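Local coordinates for N-acetylglucosamine-6-phosphate deacetylase (Thermotoga maritima, PDB 1O12), which probably catalyses the metal-dependent removal of the acetyl group from N-acetylglucosamine-6-phosphate, a step of amino-sugar metabolism, at residues G67-N72 with S268-G273; E194-F199 with I222-A227; V234-I239 with K255-N260; N313-T318 with E358-V363. All coordinates share one frame; numbering follows the deposited sequence.

Interaction 1 of 4, residues G67-N72 with S268-G273; sequences GADTMN and SISAAG
Ser270 meets Asp69 side chain to side chain, while its carbonyl takes the backbone N-H of Gly67. The hydroxyl bond is the looser of the two: Ser270 OG gives a weak hydrogen bond to Asp69 OD1 at 3.2 Å, and Ser270 CB lies equally near that oxygen, so OD1 lies against the CB-OG bond. Ser270 OG sits between its own backbone N and carbonyl carbon (chi1 57°), which turns the hydroxyl to the carboxylate. Ser270 CB also lies 3.7 Å from Ala68 O. The other oxygen, Asp69 OD2, accepts Asn72 ND2 at 3.2 Å, the amide donating within its own plane but arriving from above the carboxylate plane, 73° out of it. Each carboxylate oxygen has a partner, OD1 weakly across the contact and OD2 within residues 67-72. With an alanine in place of Asp69, the Ser270 hydroxyl and the Asn72 amide would probably both lose this acceptor, and the Asn72 side chain would be left freer to turn. The main-chain bond is firmer: Gly67 N reaches Ser270 O at 2.8 Å and is nearly straight (168°). Ser270 is the second residue of a type I beta turn from Ile269 to Ala272. The turn follows strand 262-265 and the predicted active-site Asp267, consistent with the loops after barrel strands that border the active site in amidohydrolase TIM barrels.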
loop_
_atom_site.group_PDB
_atom_site.type_symbol
_atom_site.label_atom_id
_atom_site.label_comp_id
_atom_site.label_asym_id
_atom_site.label_seq_id
_atom_site.Cartn_x
_atom_site.Cartn_y
_atom_site.Cartn_z
ATOM N N GLY A 67 -11.608 27.305 -21.052
ATOM C CA GLY A 67 -11.397 28.728 -21.036
ATOM C C GLY A 67 -11.744 29.443 -19.753
ATOM O O GLY A 67 -11.263 30.547 -19.537
ATOM N N ALA A 68 -12.565 28.845 -18.893
ATOM C CA ALA A 68 -12.967 29.497 -17.634
ATOM C C ALA A 68 -12.049 29.147 -16.468
ATOM O O ALA A 68 -11.667 27.994 -16.310
ATOM C CB ALA A 68 -14.389 29.106 -17.300
ATOM N N ASP A 69 -11.687 30.133 -15.656
ATOM C CA ASP A 69 -10.820 29.891 -14.505
ATOM C C ASP A 69 -11.510 30.395 -13.258
ATOM O O ASP A 69 -12.421 31.219 -13.313
ATOM C CB ASP A 69 -9.503 30.674 -14.552
ATOM C CG ASP A 69 -8.966 30.870 -15.940
ATOM O OD1 ASP A 69 -7.890 30.281 -16.234
ATOM O OD2 ASP A 69 -9.599 31.629 -16.729
ATOM N N THR A 70 -11.008 29.929 -12.126
ATOM C CA THR A 70 -11.506 30.330 -10.836
ATOM C C THR A 70 -10.810 31.660 -10.486
ATOM O O THR A 70 -11.347 32.482 -9.731
ATOM C CB THR A 70 -11.191 29.217 -9.802
ATOM O OG1 THR A 70 -11.996 28.073 -10.105
ATOM C CG2 THR A 70 -11.456 29.670 -8.369
HETATM N N MSE A 71 -9.626 31.883 -11.053
HETATM C CA MSE A 71 -8.903 33.118 -10.779
HETATM C C MSE A 71 -9.636 34.345 -11.346
HETATM O O MSE A 71 -9.532 35.445 -10.800
HETATM C CB MSE A 71 -7.461 33.044 -11.313
HETATM C CG MSE A 71 -6.553 32.044 -10.566
HETATM SE SE MSE A 71 -6.724 31.950 -8.568
HETATM C CE MSE A 71 -5.314 33.198 -8.031
ATOM N N ASN A 72 -10.393 34.152 -12.424
ATOM C CA ASN A 72 -11.154 35.240 -13.036
ATOM C C ASN A 72 -12.637 35.148 -12.657
ATOM O O ASN A 72 -13.456 35.941 -13.100
ATOM C CB ASN A 72 -10.951 35.218 -14.559
ATOM C CG ASN A 72 -9.470 35.475 -14.960
ATOM O OD1 ASN A 72 -8.942 36.593 -14.784
ATOM N ND2 ASN A 72 -8.799 34.439 -15.476
ATOM N N SER A 268 -8.734 19.820 -13.102
ATOM C CA SER A 268 -8.762 20.385 -14.429
ATOM C C SER A 268 -8.397 21.876 -14.432
ATOM O O SER A 268 -8.621 22.600 -13.452
ATOM C CB SER A 268 -10.174 20.187 -14.988
ATOM O OG SER A 268 -10.410 20.863 -16.199
ATOM N N ILE A 269 -7.812 22.335 -15.527
ATOM C CA ILE A 269 -7.497 23.753 -15.643
ATOM C C ILE A 269 -8.253 24.315 -16.855
ATOM O O ILE A 269 -8.860 23.554 -17.608
ATOM C CB ILE A 269 -5.986 23.994 -15.793
ATOM C CG1 ILE A 269 -5.455 23.300 -17.047
ATOM C CG2 ILE A 269 -5.280 23.517 -14.538
ATOM C CD1 ILE A 269 -3.947 23.451 -17.230
ATOM N N SER A 270 -8.240 25.635 -17.013
ATOM C CA SER A 270 -8.905 26.312 -18.129
ATOM C C SER A 270 -8.611 25.685 -19.498
ATOM O O SER A 270 -9.481 25.624 -20.358
ATOM C CB SER A 270 -8.486 27.783 -18.160
ATOM O OG SER A 270 -7.069 27.895 -18.246
ATOM N N ALA A 271 -7.385 25.214 -19.691
ATOM C CA ALA A 271 -6.982 24.604 -20.951
ATOM C C ALA A 271 -7.777 23.356 -21.342
ATOM O O ALA A 271 -7.839 23.008 -22.521
ATOM C CB ALA A 271 -5.493 24.256 -20.900
ATOM N N ALA A 272 -8.380 22.674 -20.373
ATOM C CA ALA A 272 -9.117 21.461 -20.679
ATOM C C ALA A 272 -10.163 21.719 -21.745
ATOM O O ALA A 272 -10.953 22.652 -21.634
ATOM C CB ALA A 272 -9.762 20.913 -19.425
ATOM N N GLY A 273 -10.153 20.892 -22.786
ATOM C CA GLY A 273 -11.103 21.044 -23.877
ATOM C C GLY A 273 -10.645 22.040 -24.940
ATOM O O GLY A 273 -11.431 22.412 -25.814
#

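Interaction 2 of 4, residues E194-F199 with I222-A227; sequences EEFMKF and IGITGA
Phe196, on helix 193-200, meets Ile224 and Ala227 of helix 223-230 in a wholly apolar, buried contact. Ahead of it in the chain, Glu195 turns back to a residue before the helix, its OE1 accepting the backbone N-H of Thr192. Phe196 then carries the whole contact for its helix. Its CG stands anti to the backbone N (chi1 167°), and this directs the ring at helix 223-230. Phe196 CB rests at 4.0 Å from Ile224 CG1, and further out Phe196 CD1 comes within 4.1 Å of Ile224 CD1, the two side chains crossing at about a right angle. The other ortho carbon turns to the methyl of Ala227: Phe196 CD2 approaches Ala227 CB to 3.4 Å and Phe196 CE2 lies 3.7 Å from it. Both aliphatic partners reach the ring obliquely. They stand one helical turn apart, so Phe196 lies along one flank of helix 223-230. Both helices belong to the outer layer of the TIM-barrel-like fold of the amidohydrolase family. Strand 183-186 lies beneath them, where Ala186 touches both Phe196 and Ile224, while Leu231 also touches the Phe196 side chain and Ser189 and Leu214 that of Ile224. Three residues further along helix 193-200, Phe199 meets a different neighbour, Phe164, the ring planes at about 50°.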
loop_
_atom_site.group_PDB
_atom_site.type_symbol
_atom_site.label_atom_id
_atom_site.label_comp_id
_atom_site.label_asym_id
_atom_site.label_seq_id
_atom_site.Cartn_x
_atom_site.Cartn_y
_atom_site.Cartn_z
ATOM N N GLU A 194 3.925 11.120 11.895
ATOM C CA GLU A 194 3.485 11.673 13.180
ATOM C C GLU A 194 2.947 13.095 13.074
ATOM O O GLU A 194 2.057 13.475 13.841
ATOM C CB GLU A 194 4.621 11.634 14.229
ATOM C CG GLU A 194 5.072 10.212 14.667
ATOM C CD GLU A 194 3.948 9.355 15.296
ATOM O OE1 GLU A 194 4.146 8.114 15.397
ATOM O OE2 GLU A 194 2.881 9.906 15.696
ATOM N N GLU A 195 3.493 13.878 12.144
ATOM C CA GLU A 195 3.029 15.245 11.984
ATOM C C GLU A 195 1.641 15.254 11.376
ATOM O O GLU A 195 0.797 16.074 11.730
ATOM C CB GLU A 195 3.996 16.053 11.135
ATOM C CG GLU A 195 5.305 16.304 11.838
ATOM C CD GLU A 195 6.340 16.939 10.930
ATOM O OE1 GLU A 195 6.543 16.445 9.792
ATOM O OE2 GLU A 195 6.959 17.933 11.374
ATOM N N PHE A 196 1.397 14.323 10.470
ATOM C CA PHE A 196 0.081 14.212 9.882
ATOM C C PHE A 196 -0.865 13.745 10.985
ATOM O O PHE A 196 -1.974 14.258 11.109
ATOM C CB PHE A 196 0.081 13.193 8.748
ATOM C CG PHE A 196 -1.282 12.801 8.307
ATOM C CD1 PHE A 196 -1.973 13.569 7.391
ATOM C CD2 PHE A 196 -1.899 11.696 8.857
ATOM C CE1 PHE A 196 -3.273 13.237 7.027
ATOM C CE2 PHE A 196 -3.195 11.357 8.507
ATOM C CZ PHE A 196 -3.885 12.120 7.596
HETATM N N MSE A 197 -0.419 12.773 11.784
HETATM C CA MSE A 197 -1.232 12.225 12.880
HETATM C C MSE A 197 -1.718 13.266 13.898
HETATM O O MSE A 197 -2.784 13.099 14.523
HETATM C CB MSE A 197 -0.460 11.135 13.623
HETATM C CG MSE A 197 -0.360 9.836 12.866
HETATM SE SE MSE A 197 -2.109 8.923 12.629
HETATM C CE MSE A 197 -2.313 8.190 14.434
ATOM N N LYS A 198 -0.927 14.317 14.082
ATOM C CA LYS A 198 -1.313 15.365 15.002
ATOM C C LYS A 198 -2.630 15.918 14.477
ATOM O O LYS A 198 -3.525 16.269 15.252
ATOM C CB LYS A 198 -0.262 16.473 15.014
ATOM C CG LYS A 198 0.328 16.794 16.385
ATOM C CD LYS A 198 1.836 17.125 16.270
ATOM C CE LYS A 198 2.691 15.886 15.902
ATOM N NZ LYS A 198 4.130 16.201 15.574
ATOM N N PHE A 199 -2.752 15.981 13.154
ATOM C CA PHE A 199 -3.968 16.492 12.556
ATOM C C PHE A 199 -5.053 15.453 12.405
ATOM O O PHE A 199 -6.226 15.780 12.441
ATOM C CB PHE A 199 -3.681 17.137 11.207
ATOM C CG PHE A 199 -3.036 18.472 11.317
ATOM C CD1 PHE A 199 -1.669 18.580 11.506
ATOM C CD2 PHE A 199 -3.800 19.626 11.267
ATOM C CE1 PHE A 199 -1.073 19.834 11.646
ATOM C CE2 PHE A 199 -3.213 20.868 11.407
ATOM C CZ PHE A 199 -1.845 20.971 11.597
ATOM N N ILE A 222 6.837 6.277 6.927
ATOM C CA ILE A 222 5.831 6.070 5.906
ATOM C C ILE A 222 5.206 7.373 5.432
ATOM O O ILE A 222 4.606 7.426 4.343
ATOM C CB ILE A 222 4.748 5.044 6.373
ATOM C CG1 ILE A 222 3.947 5.582 7.547
ATOM C CG2 ILE A 222 5.429 3.735 6.779
ATOM C CD1 ILE A 222 2.778 4.689 7.896
ATOM N N GLY A 223 5.387 8.424 6.234
ATOM C CA GLY A 223 4.882 9.749 5.892
ATOM C C GLY A 223 3.384 9.871 5.633
ATOM O O GLY A 223 2.580 8.980 5.984
ATOM N N ILE A 224 3.001 10.992 5.026
ATOM C CA ILE A 224 1.593 11.237 4.711
ATOM C C ILE A 224 1.069 10.175 3.755
ATOM O O ILE A 224 -0.074 9.754 3.853
ATOM C CB ILE A 224 1.362 12.639 4.039
ATOM C CG1 ILE A 224 1.573 13.767 5.040
ATOM C CG2 ILE A 224 -0.075 12.726 3.508
ATOM C CD1 ILE A 224 0.736 15.005 4.723
ATOM N N THR A 225 1.907 9.766 2.813
ATOM C CA THR A 225 1.521 8.758 1.830
ATOM C C THR A 225 1.171 7.472 2.546
ATOM O O THR A 225 0.219 6.788 2.183
ATOM C CB THR A 225 2.679 8.496 0.864
ATOM O OG1 THR A 225 3.126 9.757 0.357
ATOM C CG2 THR A 225 2.269 7.574 -0.267
ATOM N N GLY A 226 1.958 7.160 3.570
ATOM C CA GLY A 226 1.744 5.952 4.341
ATOM C C GLY A 226 0.529 6.075 5.223
ATOM O O GLY A 226 -0.219 5.110 5.409
ATOM N N ALA A 227 0.333 7.262 5.779
ATOM C CA ALA A 227 -0.835 7.517 6.607
ATOM C C ALA A 227 -2.037 7.345 5.702
ATOM O O ALA A 227 -2.995 6.662 6.057
ATOM C CB ALA A 227 -0.801 8.928 7.158
#

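Interaction 3 of 4, residues V234-I239 with K255-N260; sequences VKLELI and KVKKAN
Two lysine ammonium groups, Lys257 NZ and Lys235 NZ, each reach a backbone carbonyl across this contact. Lys257 NZ donates to Val234 O at 2.8 Å, in the carbonyl plane, and gives a second hydrogen bond to Gly228 O. Its chain is bent at chi2 and chi3 (-64° and -53°), which folds the ammonium round to the carbonyl of Val234, just before the strand. In the reverse direction, Lys235 NZ gives a longer bond of 3.2 Å to Asn260 O, arriving nearly along the C=O axis. The apolar part lies beside these bonds: Leu236 CD1 packs on the methylenes of Lys257, 3.8 Å from CG and 3.9 Å from CD, the two side chains crossing at about a right angle. A methionine in place of Lys257 would probably leave the carbonyls of Val234 and Gly228 without the donor they share. Lys258 turns out of the helix with positive phi, beginning the short link to strand 262-265. Backbone hydrogen bonds tie Leu236 to Gly261 and Val263. The contact joins parts of a beta-alpha-beta crossover of the barrel, made of strand 235-239, helix 247-257 and strand 262-265.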
loop_
_atom_site.group_PDB
_atom_site.type_symbol
_atom_site.label_atom_id
_atom_site.label_comp_id
_atom_site.label_asym_id
_atom_site.label_seq_id
_atom_site.Cartn_x
_atom_site.Cartn_y
_atom_site.Cartn_z
ATOM N N VAL A 234 -9.406 7.853 6.222
ATOM C CA VAL A 234 -8.793 9.015 5.563
ATOM C C VAL A 234 -9.110 8.776 4.091
ATOM O O VAL A 234 -8.756 7.720 3.544
ATOM C CB VAL A 234 -7.238 9.026 5.682
ATOM C CG1 VAL A 234 -6.642 9.936 4.618
ATOM C CG2 VAL A 234 -6.816 9.490 7.038
ATOM N N LYS A 235 -9.765 9.721 3.436
ATOM C CA LYS A 235 -10.075 9.502 2.029
ATOM C C LYS A 235 -8.977 10.116 1.151
ATOM O O LYS A 235 -8.330 11.086 1.556
ATOM C CB LYS A 235 -11.446 10.092 1.687
ATOM C CG LYS A 235 -12.574 9.625 2.597
ATOM C CD LYS A 235 -13.929 9.935 1.968
ATOM C CE LYS A 235 -15.086 9.526 2.866
ATOM N NZ LYS A 235 -14.897 8.144 3.411
ATOM N N LEU A 236 -8.767 9.565 -0.041
ATOM C CA LEU A 236 -7.731 10.081 -0.913
ATOM C C LEU A 236 -8.318 10.545 -2.217
ATOM O O LEU A 236 -9.098 9.822 -2.843
ATOM C CB LEU A 236 -6.688 9.005 -1.220
ATOM C CG LEU A 236 -6.149 8.130 -0.082
ATOM C CD1 LEU A 236 -5.133 7.138 -0.619
ATOM C CD2 LEU A 236 -5.519 9.029 0.971
ATOM N N GLU A 237 -7.974 11.750 -2.655
ATOM C CA GLU A 237 -8.516 12.140 -3.930
ATOM C C GLU A 237 -7.526 11.652 -5.003
ATOM O O GLU A 237 -6.330 11.660 -4.794
ATOM C CB GLU A 237 -8.829 13.660 -3.973
ATOM C CG GLU A 237 -7.704 14.620 -4.141
ATOM C CD GLU A 237 -8.165 16.087 -4.131
ATOM O OE1 GLU A 237 -7.398 16.929 -4.629
ATOM O OE2 GLU A 237 -9.267 16.416 -3.621
ATOM N N LEU A 238 -8.047 11.174 -6.125
ATOM C CA LEU A 238 -7.217 10.657 -7.198
ATOM C C LEU A 238 -7.536 11.281 -8.567
ATOM O O LEU A 238 -8.695 11.389 -8.946
ATOM C CB LEU A 238 -7.418 9.151 -7.328
ATOM C CG LEU A 238 -7.356 8.130 -6.201
ATOM C CD1 LEU A 238 -7.495 6.740 -6.859
ATOM C CD2 LEU A 238 -6.044 8.228 -5.398
ATOM N N ILE A 239 -6.515 11.678 -9.312
ATOM C CA ILE A 239 -6.742 12.225 -10.647
ATOM C C ILE A 239 -6.583 11.065 -11.635
ATOM O O ILE A 239 -5.459 10.660 -11.908
ATOM C CB ILE A 239 -5.718 13.325 -10.983
ATOM C CG1 ILE A 239 -5.872 14.496 -10.011
ATOM C CG2 ILE A 239 -5.891 13.786 -12.443
ATOM C CD1 ILE A 239 -4.660 15.412 -9.971
ATOM N N LYS A 255 -7.148 -1.243 -4.531
ATOM C CA LYS A 255 -6.973 -2.466 -3.762
ATOM C C LYS A 255 -6.860 -2.212 -2.242
ATOM O O LYS A 255 -7.482 -2.911 -1.437
ATOM C CB LYS A 255 -5.737 -3.182 -4.254
ATOM C CG LYS A 255 -5.450 -4.466 -3.528
ATOM C CD LYS A 255 -4.120 -5.025 -3.993
ATOM C CE LYS A 255 -3.836 -6.363 -3.348
ATOM N NZ LYS A 255 -4.819 -7.341 -3.850
ATOM N N VAL A 256 -6.081 -1.205 -1.861
ATOM C CA VAL A 256 -5.872 -0.864 -0.457
ATOM C C VAL A 256 -6.993 -0.064 0.197
ATOM O O VAL A 256 -7.415 -0.373 1.303
ATOM C CB VAL A 256 -4.589 -0.033 -0.286
ATOM C CG1 VAL A 256 -4.349 0.254 1.181
ATOM C CG2 VAL A 256 -3.410 -0.760 -0.926
ATOM N N LYS A 257 -7.456 0.971 -0.492
ATOM C CA LYS A 257 -8.494 1.850 0.028
ATOM C C LYS A 257 -9.944 1.455 -0.226
ATOM O O LYS A 257 -10.830 1.882 0.517
ATOM C CB LYS A 257 -8.282 3.254 -0.531
ATOM C CG LYS A 257 -6.924 3.845 -0.236
ATOM C CD LYS A 257 -6.728 4.048 1.242
ATOM C CE LYS A 257 -7.850 4.838 1.825
ATOM N NZ LYS A 257 -7.567 5.157 3.249
ATOM N N LYS A 258 -10.182 0.662 -1.279
ATOM C CA LYS A 258 -11.525 0.221 -1.704
ATOM C C LYS A 258 -12.266 1.454 -2.130
ATOM O O LYS A 258 -11.756 2.543 -1.958
ATOM C CB LYS A 258 -12.305 -0.478 -0.577
ATOM C CG LYS A 258 -11.605 -1.688 0.005
ATOM C CD LYS A 258 -11.142 -2.694 -1.058
ATOM C CE LYS A 258 -10.232 -3.782 -0.395
ATOM N NZ LYS A 258 -9.457 -4.691 -1.340
ATOM N N ALA A 259 -13.468 1.285 -2.681
ATOM C CA ALA A 259 -14.289 2.414 -3.148
ATOM C C ALA A 259 -14.571 3.443 -2.057
ATOM O O ALA A 259 -14.569 4.640 -2.310
ATOM C CB ALA A 259 -15.588 1.900 -3.710
ATOM N N ASN A 260 -14.776 2.958 -0.843
ATOM C CA ASN A 260 -15.070 3.793 0.324
ATOM C C ASN A 260 -14.006 4.838 0.676
ATOM O O ASN A 260 -14.313 5.812 1.350
ATOM C CB ASN A 260 -15.292 2.890 1.553
ATOM C CG ASN A 260 -16.048 1.587 1.208
ATOM O OD1 ASN A 260 -15.713 0.856 0.226
ATOM N ND2 ASN A 260 -17.068 1.278 2.016
#

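Interaction 4 of 4, residues N313-T318 with E358-V363; sequences NFRKFT and EDLNVV
Arg315 reaches out from helix 307-318 to Leu360 and Glu358, joining the barrel part of this amidohydrolase fold to the loop that leads into strand 362-367, one of the antiparallel strands packed beside the barrel. The aliphatic part of the contact sets Arg315 CD 3.6 Å from Leu360 CD2. That same methyl extends over one face of the guanidinium, 3.7 Å from Arg315 NH1. At the edge of the group, near its plane, Arg315 NH1 gives a long, weak hydrogen bond to Glu358 O at 3.5 Å. With CG turned opposite the main-chain nitrogen (chi1 -178°), the arginine chain runs extended to NE, which carries the guanidinium across to the loop. The acidic side chain of Asp359 stands nearby without touching, its OD1 5.6 Å from Arg315 NH1; the opposite charge could favour the position modestly. A shell further out, Leu325 of helix 322-336 touches both Arg315 and Leu360, backing the pair from a third element. Asn361 ND2 hydrogen-bonds to Asp357 OD2 within the loop. Within the helix, the ring of Phe314 has Thr318 CG2 over one face, and Phe314 O accepts both Thr318 N and Thr318 OG1, each at 3.1 Å, from opposite faces of its plane.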
loop_
_atom_site.group_PDB
_atom_site.type_symbol
_atom_site.label_atom_id
_atom_site.label_comp_id
_atom_site.label_asym_id
_atom_site.label_seq_id
_atom_site.Cartn_x
_atom_site.Cartn_y
_atom_site.Cartn_z
ATOM N N ASN A 313 -12.408 6.193 -16.846
ATOM C CA ASN A 313 -11.052 5.737 -16.607
ATOM C C ASN A 313 -10.993 4.885 -15.374
ATOM O O ASN A 313 -10.521 3.746 -15.423
ATOM C CB ASN A 313 -10.054 6.910 -16.459
ATOM C CG ASN A 313 -9.684 7.560 -17.793
ATOM O OD1 ASN A 313 -9.880 6.986 -18.863
ATOM N ND2 ASN A 313 -9.134 8.758 -17.726
ATOM N N PHE A 314 -11.485 5.431 -14.266
ATOM C CA PHE A 314 -11.461 4.722 -13.003
ATOM C C PHE A 314 -12.095 3.373 -13.141
ATOM O O PHE A 314 -11.555 2.374 -12.672
ATOM C CB PHE A 314 -12.195 5.490 -11.917
ATOM C CG PHE A 314 -12.028 4.881 -10.569
ATOM C CD1 PHE A 314 -12.931 3.922 -10.107
ATOM C CD2 PHE A 314 -10.929 5.227 -9.776
ATOM C CE1 PHE A 314 -12.751 3.311 -8.864
ATOM C CE2 PHE A 314 -10.726 4.636 -8.540
ATOM C CZ PHE A 314 -11.642 3.673 -8.077
ATOM N N ARG A 315 -13.255 3.351 -13.785
ATOM C CA ARG A 315 -13.970 2.114 -13.996
ATOM C C ARG A 315 -13.143 1.107 -14.790
ATOM O O ARG A 315 -13.166 -0.084 -14.502
ATOM C CB ARG A 315 -15.268 2.372 -14.741
ATOM C CG ARG A 315 -16.068 1.100 -14.937
ATOM C CD ARG A 315 -17.010 1.225 -16.094
ATOM N NE ARG A 315 -18.141 0.331 -15.926
ATOM C CZ ARG A 315 -19.089 0.128 -16.836
ATOM N NH1 ARG A 315 -19.036 0.765 -17.998
ATOM N NH2 ARG A 315 -20.101 -0.708 -16.579
ATOM N N LYS A 316 -12.410 1.583 -15.793
ATOM C CA LYS A 316 -11.618 0.687 -16.614
ATOM C C LYS A 316 -10.361 0.212 -15.896
ATOM O O LYS A 316 -9.984 -0.954 -15.999
ATOM C CB LYS A 316 -11.224 1.388 -17.908
ATOM C CG LYS A 316 -10.364 0.552 -18.852
ATOM C CD LYS A 316 -9.662 1.470 -19.846
ATOM C CE LYS A 316 -10.620 2.579 -20.361
ATOM N NZ LYS A 316 -10.106 3.995 -20.166
ATOM N N PHE A 317 -9.709 1.120 -15.178
ATOM C CA PHE A 317 -8.494 0.771 -14.471
ATOM C C PHE A 317 -8.729 -0.292 -13.407
ATOM O O PHE A 317 -7.935 -1.226 -13.269
ATOM C CB PHE A 317 -7.885 2.017 -13.814
ATOM C CG PHE A 317 -7.364 3.041 -14.794
ATOM C CD1 PHE A 317 -7.040 4.317 -14.364
ATOM C CD2 PHE A 317 -7.168 2.717 -16.144
ATOM C CE1 PHE A 317 -6.518 5.275 -15.262
ATOM C CE2 PHE A 317 -6.655 3.647 -17.049
ATOM C CZ PHE A 317 -6.325 4.936 -16.607
ATOM N N THR A 318 -9.843 -0.176 -12.689
ATOM C CA THR A 318 -10.130 -1.075 -11.591
ATOM C C THR A 318 -11.101 -2.212 -11.842
ATOM O O THR A 318 -11.036 -3.237 -11.175
ATOM C CB THR A 318 -10.678 -0.291 -10.362
ATOM O OG1 THR A 318 -12.045 0.087 -10.595
ATOM C CG2 THR A 318 -9.844 0.959 -10.101
ATOM N N GLU A 358 -24.791 2.847 -21.443
ATOM C CA GLU A 358 -24.051 1.770 -20.779
ATOM C C GLU A 358 -22.547 1.939 -20.766
ATOM O O GLU A 358 -21.865 1.356 -19.919
ATOM C CB GLU A 358 -24.419 0.398 -21.358
ATOM C CG GLU A 358 -24.151 0.216 -22.837
ATOM C CD GLU A 358 -24.282 -1.245 -23.260
ATOM O OE1 GLU A 358 -23.327 -2.043 -23.021
ATOM O OE2 GLU A 358 -25.356 -1.596 -23.817
ATOM N N ASP A 359 -22.026 2.724 -21.702
ATOM C CA ASP A 359 -20.598 2.998 -21.738
ATOM C C ASP A 359 -20.244 4.162 -20.827
ATOM O O ASP A 359 -19.105 4.632 -20.822
ATOM C CB ASP A 359 -20.142 3.332 -23.153
ATOM C CG ASP A 359 -19.994 2.097 -24.017
ATOM O OD1 ASP A 359 -19.204 1.183 -23.625
ATOM O OD2 ASP A 359 -20.669 2.053 -25.079
ATOM N N LEU A 360 -21.237 4.641 -20.077
ATOM C CA LEU A 360 -21.062 5.751 -19.150
ATOM C C LEU A 360 -20.864 7.117 -19.813
ATOM O O LEU A 360 -20.158 7.991 -19.295
ATOM C CB LEU A 360 -19.929 5.428 -18.161
ATOM C CG LEU A 360 -20.409 4.873 -16.809
ATOM C CD1 LEU A 360 -21.711 4.098 -16.974
ATOM C CD2 LEU A 360 -19.351 4.008 -16.192
ATOM N N ASN A 361 -21.466 7.292 -20.987
ATOM C CA ASN A 361 -21.417 8.587 -21.652
ATOM C C ASN A 361 -22.608 9.340 -21.070
ATOM O O ASN A 361 -23.705 8.780 -20.945
ATOM C CB ASN A 361 -21.586 8.446 -23.155
ATOM C CG ASN A 361 -20.326 7.950 -23.837
ATOM O OD1 ASN A 361 -19.227 8.467 -23.586
ATOM N ND2 ASN A 361 -20.471 6.954 -24.715
ATOM N N VAL A 362 -22.385 10.587 -20.672
ATOM C CA VAL A 362 -23.467 11.378 -20.104
ATOM C C VAL A 362 -24.474 11.725 -21.176
ATOM O O VAL A 362 -24.099 12.158 -22.280
ATOM C CB VAL A 362 -22.989 12.704 -19.516
ATOM C CG1 VAL A 362 -24.185 13.451 -18.965
ATOM C CG2 VAL A 362 -21.927 12.462 -18.427
ATOM N N VAL A 363 -25.746 11.512 -20.860
ATOM C CA VAL A 363 -26.791 11.831 -21.798
ATOM C C VAL A 363 -27.805 12.798 -21.180
ATOM O O VAL A 363 -28.630 13.364 -21.868
ATOM C CB VAL A 363 -27.473 10.519 -22.360
ATOM C CG1 VAL A 363 -26.924 9.307 -21.670
ATOM C CG2 VAL A 363 -28.980 10.559 -22.196
#

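Interaction 2 and interaction 3 are the buried pair and touch directly, Phe196 CZ lying 4.0 Å from Val234 CG2; helix 223-230 is followed in the chain by strand 235-239. Their chemistry differs all the same: interaction 2 is purely apolar between two helices, while interaction 3 adds lysine-to-carbonyl bonds between the beginning of the strand, with the residue before it, and the end of the helix with the turn that follows. Interaction 3 also meets interaction 4, through Leu238 and Phe314. Interaction 4 is only partly buried and joins the barrel to its neighbouring strands through one long arginine. Interaction 1, also partly buried, touches none of the others and relies on a backbone bond and a weak hydroxyl-carboxylate bond.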